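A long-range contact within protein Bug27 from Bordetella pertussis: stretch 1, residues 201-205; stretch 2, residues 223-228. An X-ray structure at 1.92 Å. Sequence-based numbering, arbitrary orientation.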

# COMPACT_ATOMS: atom_id res chain seq x y z
N VAL A 201 -13.69 4.42 -3.18
CA VAL A 201 -12.41 4.34 -2.50
C VAL A 201 -12.49 3.30 -1.39
O VAL A 201 -13.57 3.10 -0.81
CB VAL A 201 -11.93 5.70 -1.96
CG1 VAL A 201 -11.80 6.69 -3.12
CG2 VAL A 201 -12.85 6.27 -0.88
N THR A 202 -11.37 2.65 -1.08
CA THR A 202 -11.35 1.54 -0.12
C THR A 202 -11.09 1.96 1.33
O THR A 202 -11.10 1.12 2.21
CB THR A 202 -10.26 0.49 -0.46
OG1 THR A 202 -8.97 1.12 -0.36
CG2 THR A 202 -10.47 -0.05 -1.86
N SER A 203 -10.84 3.24 1.57
CA SER A 203 -10.69 3.71 2.95
C SER A 203 -12.04 3.80 3.67
O SER A 203 -13.11 3.66 3.07
CB SER A 203 -9.98 5.05 3.00
OG SER A 203 -10.56 5.93 2.06
N LYS A 204 -11.96 4.00 4.98
CA LYS A 204 -13.10 4.11 5.89
C LYS A 204 -13.86 5.41 5.63
O LYS A 204 -15.09 5.46 5.75
CB LYS A 204 -12.52 4.11 7.30
CG LYS A 204 -13.38 3.59 8.43
CD LYS A 204 -12.53 3.54 9.70
CE LYS A 204 -11.42 4.61 9.67
NZ LYS A 204 -10.37 4.39 10.73
N GLU A 205 -13.13 6.47 5.28
CA GLU A 205 -13.74 7.74 4.88
C GLU A 205 -13.19 8.14 3.51
O GLU A 205 -12.12 7.67 3.14
CB GLU A 205 -13.49 8.84 5.93
CG GLU A 205 -14.04 8.55 7.38
CD GLU A 205 -15.57 8.25 7.46
OE1 GLU A 205 -16.37 8.97 6.81
OE2 GLU A 205 -15.95 7.29 8.20
N GLY A 223 -18.35 -2.27 7.15
CA GLY A 223 -17.13 -2.81 7.73
C GLY A 223 -15.94 -2.94 6.76
O GLY A 223 -14.82 -3.26 7.17
N TYR A 224 -16.19 -2.69 5.48
CA TYR A 224 -15.13 -2.77 4.45
C TYR A 224 -14.15 -1.61 4.61
O TYR A 224 -14.54 -0.46 4.60
CB TYR A 224 -15.76 -2.73 3.05
CG TYR A 224 -14.75 -2.91 1.92
CD1 TYR A 224 -13.81 -1.92 1.63
CD2 TYR A 224 -14.74 -4.07 1.15
CE1 TYR A 224 -12.85 -2.08 0.60
CE2 TYR A 224 -13.81 -4.23 0.10
CZ TYR A 224 -12.87 -3.24 -0.16
OH TYR A 224 -11.96 -3.42 -1.21
N GLU A 225 -12.87 -1.92 4.77
CA GLU A 225 -11.83 -0.92 4.58
C GLU A 225 -10.53 -1.60 4.21
O GLU A 225 -10.22 -2.69 4.68
CB GLU A 225 -11.65 -0.00 5.80
CG GLU A 225 -11.25 -0.72 7.07
CD GLU A 225 -10.31 0.13 7.91
OE1 GLU A 225 -10.78 0.62 8.97
OE2 GLU A 225 -9.14 0.32 7.50
N LEU A 226 -9.74 -0.95 3.35
CA LEU A 226 -8.42 -1.47 3.06
C LEU A 226 -7.51 -0.33 2.64
O LEU A 226 -7.26 -0.12 1.43
CB LEU A 226 -8.47 -2.62 2.04
CG LEU A 226 -7.16 -3.35 1.59
CD1 LEU A 226 -6.05 -3.38 2.60
CD2 LEU A 226 -7.44 -4.75 1.08
N ASN A 227 -7.02 0.40 3.63
CA ASN A 227 -6.13 1.53 3.42
C ASN A 227 -4.65 1.09 3.49
O ASN A 227 -4.24 0.48 4.46
CB ASN A 227 -6.45 2.61 4.47
CG ASN A 227 -6.25 4.02 3.95
OD1 ASN A 227 -5.64 4.25 2.91
ND2 ASN A 227 -6.69 4.99 4.74
N GLN A 228 -3.87 1.40 2.46
CA GLN A 228 -2.47 1.01 2.43
C GLN A 228 -1.60 2.00 3.19
O GLN A 228 -1.60 3.18 2.89
CB GLN A 228 -2.00 0.90 0.99
CG GLN A 228 -0.52 0.57 0.77
CD GLN A 228 -0.28 0.27 -0.69
OE1 GLN A 228 -0.99 -0.55 -1.26
NE2 GLN A 228 0.66 0.95 -1.32
O HOH W 1 -14.78 1.36 2.66
O HOH W 2 -9.44 3.29 6.18

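T202 is the centre of this contact, in which no two touching residues are fewer than 21 positions apart in sequence, and it has the largest area covered by the opposing stretch. Its CA lies 5.3 Å from the CA of L226, and its CA-to-CB bond points toward the other segment. Two hydrogen bonds join this pair. The amide N of L226 donates to the carbonyl O of T202 at 2.7 Å, with an N-H...O angle of 163° that is close to straight; the hydroxyl OG1 of T202 donates to the carbonyl O of L226 at 2.8 Å. Backbone and side chain of one threonine thus satisfy both polar backbone groups of a single leucine. The p rotamer of T202 (chi1 63°) places OG1 for this bond, while CG2 lies 3.7 Å from the OH of Y224 and CB sits at the edge of the tyrosine ring, near its plane. The leucine side chain takes little part: its end leads away, although the CB atoms of T202 and L226 are 4.4 Å apart.

E225 covers the next largest area. Its CA approaches the O of T202 at 3.2 Å in a CA-H...O contact (138° at H), so that carbonyl receives both this CH and the amide of L226. The glutamate side chain runs alongside K204, whose CD packs 3.5 Å from OE1 of E225. The charged ends are near but form no salt bridge, with NZ of K204 4.2 Å from OE1 of E225.

Two waters extend the polar network. Water 1 donates to the O of S203 (2.9 Å) and to the O of Y224 (2.7 Å), bridging two backbone carbonyls. Water 2 accepts from the N of K204 at 2.9 Å and donates a weak bond to OE2 of E225 at 3.3 Å, giving the exposed lysine's backbone an indirect link to the glutamate.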